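Local atomic coordinates of intracellular exo-alpha-(1->5)-L-arabinofuranosidase (Bifidobacterium longum, PDB entry 2Y2W), a protein that hydrolyses terminal alpha-(1->5)-arabinofuranosyl bonds in branched and debranched arabinans and also acts on wheat arabinoxylan, contributing to plant cell wall degradation. Residues E215-W220 / G254-M260; C283-Y287 / D309-F313; A335-W341 / R401-R407. All coordinates share one frame. Numbering follows the deposited sequence.

Contact 1: E215-W220 / G254-M260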
loop_
_atom_site.group_PDB
_atom_site.type_symbol
_atom_site.label_atom_id
_atom_site.label_comp_id
_atom_site.label_asym_id
_atom_site.label_seq_id
_atom_site.Cartn_x
_atom_site.Cartn_y
_atom_site.Cartn_z
ATOM N N GLU D 215 -5.622 -15.191 -7.821
ATOM C CA GLU D 215 -5.526 -14.775 -9.227
ATOM C C GLU D 215 -5.091 -13.318 -9.411
ATOM O O GLU D 215 -5.716 -12.556 -10.152
ATOM C CB GLU D 215 -6.854 -15.039 -9.957
ATOM C CG GLU D 215 -7.187 -16.520 -10.153
ATOM C CD GLU D 215 -8.475 -16.746 -10.934
ATOM O OE1 GLU D 215 -9.463 -16.017 -10.699
ATOM O OE2 GLU D 215 -8.502 -17.662 -11.783
ATOM N N MET D 216 -4.006 -12.948 -8.740
ATOM C CA MET D 216 -3.533 -11.563 -8.720
ATOM C C MET D 216 -2.978 -11.071 -10.060
ATOM O O MET D 216 -2.729 -9.876 -10.226
ATOM C CB MET D 216 -2.508 -11.366 -7.597
ATOM C CG MET D 216 -3.069 -11.599 -6.197
ATOM S SD MET D 216 -4.462 -10.519 -5.784
ATOM C CE MET D 216 -3.623 -8.946 -5.620
ATOM N N ASP D 217 -2.804 -11.992 -11.009
ATOM C CA ASP D 217 -2.343 -11.661 -12.360
ATOM C C ASP D 217 -3.495 -11.295 -13.291
ATOM O O ASP D 217 -3.297 -10.598 -14.289
ATOM C CB ASP D 217 -1.530 -12.818 -12.959
ATOM C CG ASP D 217 -2.362 -14.073 -13.187
ATOM O OD1 ASP D 217 -3.315 -14.316 -12.414
ATOM O OD2 ASP D 217 -2.058 -14.820 -14.143
ATOM N N GLY D 218 -4.693 -11.778 -12.968
ATOM C CA GLY D 218 -5.878 -11.517 -13.779
ATOM C C GLY D 218 -6.346 -10.078 -13.656
ATOM O O GLY D 218 -6.539 -9.590 -12.544
ATOM N N PRO D 219 -6.522 -9.385 -14.798
ATOM C CA PRO D 219 -7.010 -7.997 -14.809
ATOM C C PRO D 219 -8.481 -7.846 -14.394
ATOM O O PRO D 219 -8.979 -6.722 -14.295
ATOM C CB PRO D 219 -6.815 -7.562 -16.269
ATOM C CG PRO D 219 -5.821 -8.530 -16.834
ATOM C CD PRO D 219 -6.113 -9.824 -16.144
ATOM N N TRP D 220 -9.162 -8.968 -14.158
ATOM C CA TRP D 220 -10.528 -8.968 -13.624
ATOM C C TRP D 220 -10.537 -8.929 -12.090
ATOM O O TRP D 220 -11.582 -8.705 -11.471
ATOM C CB TRP D 220 -11.290 -10.203 -14.114
ATOM C CG TRP D 220 -10.614 -11.488 -13.747
ATOM C CD1 TRP D 220 -10.766 -12.196 -12.585
ATOM C CD2 TRP D 220 -9.661 -12.212 -14.535
ATOM N NE1 TRP D 220 -9.972 -13.316 -12.605
ATOM C CE2 TRP D 220 -9.284 -13.352 -13.790
ATOM C CE3 TRP D 220 -9.092 -12.009 -15.801
ATOM C CZ2 TRP D 220 -8.362 -14.291 -14.268
ATOM C CZ3 TRP D 220 -8.175 -12.940 -16.278
ATOM C CH2 TRP D 220 -7.819 -14.069 -15.511
ATOM N N GLY D 254 0.002 -18.268 -8.981
ATOM C CA GLY D 254 0.707 -18.469 -10.236
ATOM C C GLY D 254 -0.095 -17.816 -11.337
ATOM O O GLY D 254 -0.603 -16.706 -11.167
ATOM N N SER D 255 -0.218 -18.510 -12.463
ATOM C CA SER D 255 -1.035 -18.025 -13.568
ATOM C C SER D 255 -2.484 -18.488 -13.442
ATOM O O SER D 255 -2.765 -19.584 -12.936
ATOM C CB SER D 255 -0.441 -18.452 -14.912
ATOM O OG SER D 255 0.771 -17.760 -15.174
ATOM N N SER D 256 -3.399 -17.637 -13.899
ATOM C CA SER D 256 -4.824 -17.948 -13.891
ATOM C C SER D 256 -5.201 -18.853 -15.061
ATOM O O SER D 256 -6.348 -19.293 -15.172
ATOM C CB SER D 256 -5.645 -16.661 -13.929
ATOM O OG SER D 256 -5.396 -15.878 -12.775
ATOM N N GLY D 257 -4.220 -19.128 -15.918
ATOM C CA GLY D 257 -4.403 -19.964 -17.101
ATOM C C GLY D 257 -3.166 -19.969 -17.978
ATOM O O GLY D 257 -2.292 -19.108 -17.840
ATOM N N ALA D 258 -3.098 -20.943 -18.884
ATOM C CA ALA D 258 -1.971 -21.084 -19.806
ATOM C C ALA D 258 -1.975 -19.999 -20.881
ATOM O O ALA D 258 -0.932 -19.680 -21.458
ATOM C CB ALA D 258 -1.984 -22.463 -20.445
ATOM N N TYR D 259 -3.155 -19.438 -21.135
ATOM C CA TYR D 259 -3.342 -18.388 -22.140
ATOM C C TYR D 259 -2.720 -17.053 -21.729
ATOM O O TYR D 259 -2.413 -16.217 -22.583
ATOM C CB TYR D 259 -4.835 -18.199 -22.441
ATOM C CG TYR D 259 -5.696 -17.932 -21.220
ATOM C CD1 TYR D 259 -5.843 -16.640 -20.710
ATOM C CD2 TYR D 259 -6.369 -18.974 -20.578
ATOM C CE1 TYR D 259 -6.629 -16.395 -19.588
ATOM C CE2 TYR D 259 -7.160 -18.739 -19.457
ATOM C CZ TYR D 259 -7.286 -17.448 -18.969
ATOM O OH TYR D 259 -8.069 -17.209 -17.862
ATOM N N MET D 260 -2.545 -16.869 -20.420
ATOM C CA MET D 260 -2.060 -15.615 -19.835
ATOM C C MET D 260 -0.781 -15.095 -20.494
ATOM O O MET D 260 0.151 -15.867 -20.731
ATOM C CB MET D 260 -1.844 -15.773 -18.323
ATOM C CG MET D 260 -3.129 -15.808 -17.492
ATOM S SD MET D 260 -4.147 -14.316 -17.629
ATOM C CE MET D 260 -3.096 -13.071 -16.879
#

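Contact 2: C283-Y287 / D309-F313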
loop_
_atom_site.group_PDB
_atom_site.type_symbol
_atom_site.label_atom_id
_atom_site.label_comp_id
_atom_site.label_asym_id
_atom_site.label_seq_id
_atom_site.Cartn_x
_atom_site.Cartn_y
_atom_site.Cartn_z
ATOM N N CYS D 283 -1.687 -23.316 -9.777
ATOM C CA CYS D 283 -2.001 -23.419 -11.194
ATOM C C CYS D 283 -3.508 -23.464 -11.384
ATOM O O CYS D 283 -4.216 -24.165 -10.653
ATOM C CB CYS D 283 -1.371 -24.669 -11.802
ATOM S SG CYS D 283 0.423 -24.719 -11.721
ATOM N N HIS D 284 -3.990 -22.710 -12.368
ATOM C CA HIS D 284 -5.414 -22.648 -12.679
ATOM C C HIS D 284 -5.664 -23.072 -14.122
ATOM O O HIS D 284 -5.056 -22.533 -15.047
ATOM C CB HIS D 284 -5.956 -21.238 -12.417
ATOM C CG HIS D 284 -5.957 -20.849 -10.969
ATOM N ND1 HIS D 284 -6.945 -20.067 -10.411
ATOM C CD2 HIS D 284 -5.098 -21.142 -9.963
ATOM C CE1 HIS D 284 -6.690 -19.890 -9.128
ATOM N NE2 HIS D 284 -5.577 -20.533 -8.830
ATOM N N ALA D 285 -6.554 -24.044 -14.310
ATOM C CA ALA D 285 -6.817 -24.597 -15.638
ATOM C C ALA D 285 -8.284 -24.964 -15.852
ATOM O O ALA D 285 -8.764 -25.974 -15.332
ATOM C CB ALA D 285 -5.917 -25.804 -15.897
ATOM N N TYR D 286 -8.984 -24.134 -16.621
ATOM C CA TYR D 286 -10.375 -24.393 -16.994
ATOM C C TYR D 286 -10.483 -24.752 -18.476
ATOM O O TYR D 286 -9.745 -24.212 -19.308
ATOM C CB TYR D 286 -11.257 -23.178 -16.693
ATOM C CG TYR D 286 -11.484 -22.887 -15.224
ATOM C CD1 TYR D 286 -12.385 -23.644 -14.472
ATOM C CD2 TYR D 286 -10.819 -21.838 -14.592
ATOM C CE1 TYR D 286 -12.605 -23.371 -13.126
ATOM C CE2 TYR D 286 -11.033 -21.555 -13.245
ATOM C CZ TYR D 286 -11.928 -22.326 -12.520
ATOM O OH TYR D 286 -12.142 -22.049 -11.190
ATOM N N TYR D 287 -11.403 -25.660 -18.799
ATOM C CA TYR D 287 -11.596 -26.118 -20.177
ATOM C C TYR D 287 -13.072 -26.293 -20.518
ATOM O O TYR D 287 -13.871 -26.654 -19.657
ATOM C CB TYR D 287 -10.859 -27.437 -20.416
ATOM C CG TYR D 287 -9.409 -27.423 -19.996
ATOM C CD1 TYR D 287 -8.430 -26.869 -20.820
ATOM C CD2 TYR D 287 -9.015 -27.964 -18.774
ATOM C CE1 TYR D 287 -7.095 -26.855 -20.436
ATOM C CE2 TYR D 287 -7.683 -27.954 -18.379
ATOM C CZ TYR D 287 -6.729 -27.399 -19.217
ATOM O OH TYR D 287 -5.409 -27.391 -18.831
ATOM N N ASP D 309 -2.942 -29.619 -22.719
ATOM C CA ASP D 309 -2.720 -28.267 -22.216
ATOM C C ASP D 309 -2.175 -28.331 -20.787
ATOM O O ASP D 309 -1.199 -27.655 -20.461
ATOM C CB ASP D 309 -4.019 -27.455 -22.280
ATOM C CG ASP D 309 -3.829 -25.999 -21.877
ATOM O OD1 ASP D 309 -3.874 -25.699 -20.664
ATOM O OD2 ASP D 309 -3.634 -25.151 -22.776
ATOM N N MET D 310 -2.800 -29.165 -19.955
ATOM C CA MET D 310 -2.389 -29.357 -18.563
ATOM C C MET D 310 -0.975 -29.942 -18.443
ATOM O O MET D 310 -0.219 -29.557 -17.552
ATOM C CB MET D 310 -3.406 -30.233 -17.818
ATOM C CG MET D 310 -3.133 -30.387 -16.326
ATOM S SD MET D 310 -4.273 -31.502 -15.485
ATOM C CE MET D 310 -5.582 -30.373 -15.021
ATOM N N THR D 311 -0.626 -30.864 -19.339
ATOM C CA THR D 311 0.715 -31.458 -19.369
ATOM C C THR D 311 1.789 -30.388 -19.609
ATOM O O THR D 311 2.770 -30.311 -18.864
ATOM C CB THR D 311 0.814 -32.597 -20.422
ATOM O OG1 THR D 311 -0.168 -33.601 -20.135
ATOM C CG2 THR D 311 2.196 -33.242 -20.412
ATOM N N LYS D 312 1.588 -29.565 -20.637
ATOM C CA LYS D 312 2.456 -28.418 -20.902
ATOM C C LYS D 312 2.453 -27.423 -19.743
ATOM O O LYS D 312 3.509 -26.922 -19.351
ATOM C CB LYS D 312 2.055 -27.718 -22.204
ATOM C CG LYS D 312 2.927 -28.086 -23.388
ATOM C CD LYS D 312 2.467 -27.388 -24.663
ATOM C CE LYS D 312 3.608 -27.248 -25.677
ATOM N NZ LYS D 312 4.236 -28.555 -26.051
ATOM N N PHE D 313 1.261 -27.150 -19.207
ATOM C CA PHE D 313 1.079 -26.290 -18.036
ATOM C C PHE D 313 1.987 -26.743 -16.888
ATOM O O PHE D 313 2.750 -25.945 -16.336
ATOM C CB PHE D 313 -0.390 -26.333 -17.589
ATOM C CG PHE D 313 -0.868 -25.090 -16.881
ATOM C CD1 PHE D 313 -0.137 -24.521 -15.838
ATOM C CD2 PHE D 313 -2.068 -24.497 -17.253
ATOM C CE1 PHE D 313 -0.592 -23.378 -15.188
ATOM C CE2 PHE D 313 -2.531 -23.353 -16.609
ATOM C CZ PHE D 313 -1.791 -22.792 -15.573
#

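Contact 3: A335-W341 / R401-R407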
loop_
_atom_site.group_PDB
_atom_site.type_symbol
_atom_site.label_atom_id
_atom_site.label_comp_id
_atom_site.label_asym_id
_atom_site.label_seq_id
_atom_site.Cartn_x
_atom_site.Cartn_y
_atom_site.Cartn_z
ATOM N N ALA D 335 6.388 -27.349 -4.584
ATOM C CA ALA D 335 5.378 -28.220 -5.182
ATOM C C ALA D 335 4.314 -27.406 -5.920
ATOM O O ALA D 335 4.135 -26.213 -5.660
ATOM C CB ALA D 335 4.739 -29.106 -4.122
ATOM N N LEU D 336 3.620 -28.060 -6.845
ATOM C CA LEU D 336 2.556 -27.423 -7.607
ATOM C C LEU D 336 1.205 -27.663 -6.954
ATOM O O LEU D 336 0.937 -28.754 -6.437
ATOM C CB LEU D 336 2.542 -27.941 -9.048
ATOM C CG LEU D 336 3.328 -27.189 -10.128
ATOM C CD1 LEU D 336 4.804 -27.004 -9.774
ATOM C CD2 LEU D 336 3.184 -27.907 -11.461
ATOM N N SER D 337 0.361 -26.635 -6.983
ATOM C CA SER D 337 -0.984 -26.711 -6.427
ATOM C C SER D 337 -2.024 -26.309 -7.469
ATOM O O SER D 337 -2.281 -25.119 -7.679
ATOM C CB SER D 337 -1.101 -25.824 -5.182
ATOM O OG SER D 337 -2.383 -25.938 -4.584
ATOM N N PHE D 338 -2.616 -27.305 -8.124
ATOM C CA PHE D 338 -3.688 -27.076 -9.091
ATOM C C PHE D 338 -5.005 -26.746 -8.388
ATOM O O PHE D 338 -5.986 -27.484 -8.496
ATOM C CB PHE D 338 -3.849 -28.292 -10.009
ATOM C CG PHE D 338 -3.279 -28.093 -11.382
ATOM C CD1 PHE D 338 -1.931 -28.322 -11.632
ATOM C CD2 PHE D 338 -4.094 -27.671 -12.430
ATOM C CE1 PHE D 338 -1.405 -28.135 -12.906
ATOM C CE2 PHE D 338 -3.578 -27.482 -13.705
ATOM C CZ PHE D 338 -2.231 -27.715 -13.945
ATOM N N ASP D 339 -5.020 -25.615 -7.685
ATOM C CA ASP D 339 -6.118 -25.277 -6.781
ATOM C C ASP D 339 -7.388 -24.755 -7.461
ATOM O O ASP D 339 -8.397 -24.515 -6.795
ATOM C CB ASP D 339 -5.649 -24.344 -5.650
ATOM C CG ASP D 339 -4.934 -23.098 -6.153
ATOM O OD1 ASP D 339 -4.902 -22.854 -7.378
ATOM O OD2 ASP D 339 -4.398 -22.356 -5.301
ATOM N N GLU D 340 -7.336 -24.583 -8.778
ATOM C CA GLU D 340 -8.536 -24.336 -9.573
ATOM C C GLU D 340 -8.441 -25.055 -10.916
ATOM O O GLU D 340 -7.738 -24.608 -11.823
ATOM C CB GLU D 340 -8.784 -22.833 -9.765
ATOM C CG GLU D 340 -9.491 -22.166 -8.589
ATOM C CD GLU D 340 -9.933 -20.740 -8.875
ATOM O OE1 GLU D 340 -10.377 -20.456 -10.010
ATOM O OE2 GLU D 340 -9.845 -19.901 -7.953
ATOM N N TRP D 341 -9.133 -26.184 -11.026
ATOM C CA TRP D 341 -9.184 -26.942 -12.274
ATOM C C TRP D 341 -10.586 -27.481 -12.540
ATOM O O TRP D 341 -11.414 -27.545 -11.632
ATOM C CB TRP D 341 -8.145 -28.074 -12.283
ATOM C CG TRP D 341 -8.463 -29.231 -11.372
ATOM C CD1 TRP D 341 -8.114 -29.361 -10.059
ATOM C CD2 TRP D 341 -9.186 -30.423 -11.713
ATOM N NE1 TRP D 341 -8.576 -30.554 -9.559
ATOM C CE2 TRP D 341 -9.239 -31.225 -10.553
ATOM C CE3 TRP D 341 -9.796 -30.889 -12.888
ATOM C CZ2 TRP D 341 -9.876 -32.471 -10.529
ATOM C CZ3 TRP D 341 -10.433 -32.126 -12.864
ATOM C CH2 TRP D 341 -10.466 -32.903 -11.690
ATOM N N ARG D 401 5.142 -33.809 -8.631
ATOM C CA ARG D 401 5.361 -32.377 -8.507
ATOM C C ARG D 401 4.063 -31.653 -8.164
ATOM O O ARG D 401 4.086 -30.595 -7.534
ATOM C CB ARG D 401 5.979 -31.813 -9.788
ATOM C CG ARG D 401 6.686 -30.479 -9.606
ATOM C CD ARG D 401 7.924 -30.612 -8.726
ATOM N NE ARG D 401 8.487 -29.311 -8.371
ATOM C CZ ARG D 401 9.333 -28.621 -9.134
ATOM N NH1 ARG D 401 9.727 -29.099 -10.311
ATOM N NH2 ARG D 401 9.789 -27.448 -8.717
ATOM N N VAL D 402 2.939 -32.228 -8.582
ATOM C CA VAL D 402 1.624 -31.718 -8.206
ATOM C C VAL D 402 1.142 -32.477 -6.971
ATOM O O VAL D 402 0.571 -33.565 -7.070
ATOM C CB VAL D 402 0.600 -31.831 -9.365
ATOM C CG1 VAL D 402 -0.762 -31.285 -8.941
ATOM C CG2 VAL D 402 1.104 -31.094 -10.600
ATOM N N ARG D 403 1.389 -31.895 -5.803
ATOM C CA ARG D 403 1.047 -32.537 -4.538
ATOM C C ARG D 403 -0.306 -32.075 -3.990
ATOM O O ARG D 403 -0.744 -32.528 -2.932
ATOM C CB ARG D 403 2.164 -32.320 -3.509
ATOM C CG ARG D 403 3.548 -32.821 -3.945
ATOM C CD ARG D 403 3.604 -34.334 -4.153
ATOM N NE ARG D 403 3.208 -35.084 -2.961
ATOM C CZ ARG D 403 3.200 -36.411 -2.871
ATOM N NH1 ARG D 403 3.573 -37.159 -3.902
ATOM N NH2 ARG D 403 2.820 -36.993 -1.742
ATOM N N SER D 404 -0.963 -31.175 -4.718
ATOM C CA SER D 404 -2.295 -30.699 -4.353
ATOM C C SER D 404 -3.090 -30.276 -5.578
ATOM O O SER D 404 -2.540 -29.708 -6.520
ATOM C CB SER D 404 -2.208 -29.532 -3.370
ATOM O OG SER D 404 -3.498 -29.161 -2.920
ATOM N N ALA D 405 -4.389 -30.561 -5.551
ATOM C CA ALA D 405 -5.310 -30.129 -6.595
ATOM C C ALA D 405 -6.700 -29.879 -6.012
ATOM O O ALA D 405 -7.199 -30.670 -5.210
ATOM C CB ALA D 405 -5.372 -31.156 -7.721
ATOM N N SER D 406 -7.313 -28.769 -6.413
ATOM C CA SER D 406 -8.653 -28.428 -5.954
ATOM C C SER D 406 -9.589 -28.243 -7.135
ATOM O O SER D 406 -9.425 -27.308 -7.923
ATOM C CB SER D 406 -8.637 -27.158 -5.096
ATOM O OG SER D 406 -7.611 -27.202 -4.122
ATOM N N ARG D 407 -10.563 -29.140 -7.259
ATOM C CA ARG D 407 -11.549 -29.050 -8.327
ATOM C C ARG D 407 -12.570 -27.962 -8.004
ATOM O O ARG D 407 -13.109 -27.912 -6.897
ATOM C CB ARG D 407 -12.249 -30.390 -8.552
ATOM C CG ARG D 407 -12.926 -30.485 -9.913
ATOM C CD ARG D 407 -14.173 -31.346 -9.870
ATOM N NE ARG D 407 -15.025 -31.109 -11.035
ATOM C CZ ARG D 407 -15.938 -30.144 -11.121
ATOM N NH1 ARG D 407 -16.133 -29.302 -10.111
ATOM N NH2 ARG D 407 -16.658 -30.012 -12.225
HETATM O O HOH W 1 -4.966 -27.614 -4.558
#

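Contact 1: E215-W220 / G254-M260
Asp-217 and Ser-256 carry this loop-to-loop contact, with Met-260 closing it on one flank. The carboxylate of Asp-217 takes two hydrogen bonds from the same residue, one on each oxygen: Ser-256 OG gives one to Asp-217 OD1 at 2.6 Å, and the backbone Ser-256 N gives the other to Asp-217 OD2 at 3.1 Å. Asp-217 sits inside a type I turn from Glu-215 to Gly-218, closed by Gly-218 N to Glu-215 O at 3.1 Å, and its CA-to-CB bond points toward the other loop. Met-260 brings its CE to 3.4 Å from Asp-217 OD2, while its SD lies 4.2 Å from Trp-220 CH2 in an oblique Met-aromatic contact. The edge of the same indole meets Ser-256 CB, 3.6 Å from Trp-220 CZ2. Glu-215, by similarity the proton donor/acceptor, has its CG 3.2 Å from Ser-256 OG, and Trp-220 NE1 sends a weak hydrogen bond to Glu-215 OE1 at 3.3 Å. Both segments are beta-alpha loops of the (beta/alpha)8 barrel, following its fourth and fifth strands, 209-212 (the usual acid/base position in clan GH-A) and 249-252, before helices 227-244 and 265-274; Ala-258 packs on helix 307-327.

Contact 2: C283-Y287 / D309-F313
Start at Cys-283, whose CB packs 3.7 Å from Phe-313 CE1; its sulfur lies obliquely to that ring, 4.9 Å from the centroid, a sulfur-aromatic contact. The CA-to-CB bond of His-284 points away from the helix, and its ND1 is hydrogen-bonded to Glu-215 OE2, but its carbonyl O still comes within 3.1 Å of Phe-313 CE2. At Ala-285 the methyl again faces the helix, with CB 4.2 Å from Phe-313 CE2, so one phenyl ring spans three strand residues. Tyr-286 alternates back to the other side, where, by similarity, it binds arabinofuranose. Tyr-287 returns to the helix: its OH donates a hydrogen bond to Asp-309 OD1 at 2.9 Å and also lies 3.6 Å from Met-310 CB. The axes of the two segments come within 10.0 Å at 168°, as in a (beta/alpha)8 barrel, where helix 307-327 links strand 280-287 to strand 335-341 in a beta-alpha-beta crossover. The helix covers strand 280-287 from outside, Phe-313 meets Phe-338 of strand 335-341 edge-to-face, and Met-310 packs against helix 382-397.

Contact 3: A335-W341 / R401-R407
This is parallel strand pairing between the seventh and eighth strands of the catalytic barrel, 335-341 and 402-408, whose short segments run 10° apart with axes 4.1 Å from each other. Leu-336 N donates to Arg-401 O at 2.7 Å, Phe-338 N to Ser-404 O at 2.9 Å, and Ser-406 N to Phe-338 O at 2.8 Å. Two weak bonds, Arg-403 N to Leu-336 O at 3.2 Å and Trp-341 N to Ser-406 O at 3.3 Å, accompany beta bulges that shift the register between Leu-336 and Ser-337 and again between Phe-338 and Trp-341. Strand order 1 to 8 around a closed parallel sheet makes this a (beta/alpha)8 barrel, the catalytic fold of clan GH-A, to which family 51 belongs. At the second irregularity the chain turns a corner at Glu-340, by similarity the nucleophile; its CA-to-CB bond points away from strand 402-408, and its carboxylate hydrogen-bonds to Tyr-286 OH and forms a salt bridge with Arg-109. Inside the barrel, one water joins three hydroxyls, at 3.1 Å from Ser-337 OG and 2.7 Å from both Ser-404 OG and Ser-406 OG. The outer face is mostly apolar: Phe-338 CB lies 4.0 Å from Ala-405 CB, Leu-336 CB 3.8 Å from Val-402 CG2. Arg-407 CG lies 3.8 Å from the centroid of the Trp-341 six-membered ring, over its face, a CH-pi contact, and the Arg-407 guanidinium forms a salt bridge with Glu-388.

All three contacts are largely buried and belong to one barrel, but at different levels. Contact 3 is sheet, built mainly on backbone hydrogen bonds; contact 2 is the sheet's outer packing, mostly apolar around one phenyl ring; contact 1 joins loops beyond the strand ends, relies on a carboxylate, and includes the exposed Pro-219 and Tyr-259. Contacts 2 and 3 each hold one of two neighbouring strands, with Ala-285 N 2.8 Å from Glu-340 O and Tyr-286 OH 2.7 Å from Glu-340 OE1. Contact 1 meets them at the presumed catalytic centre: Glu-215 OE2 lies 3.2 Å from His-284 ND1 and 3.8 Å from Glu-340 OE1, so the two carboxylates that are catalytic by similarity come close to each other.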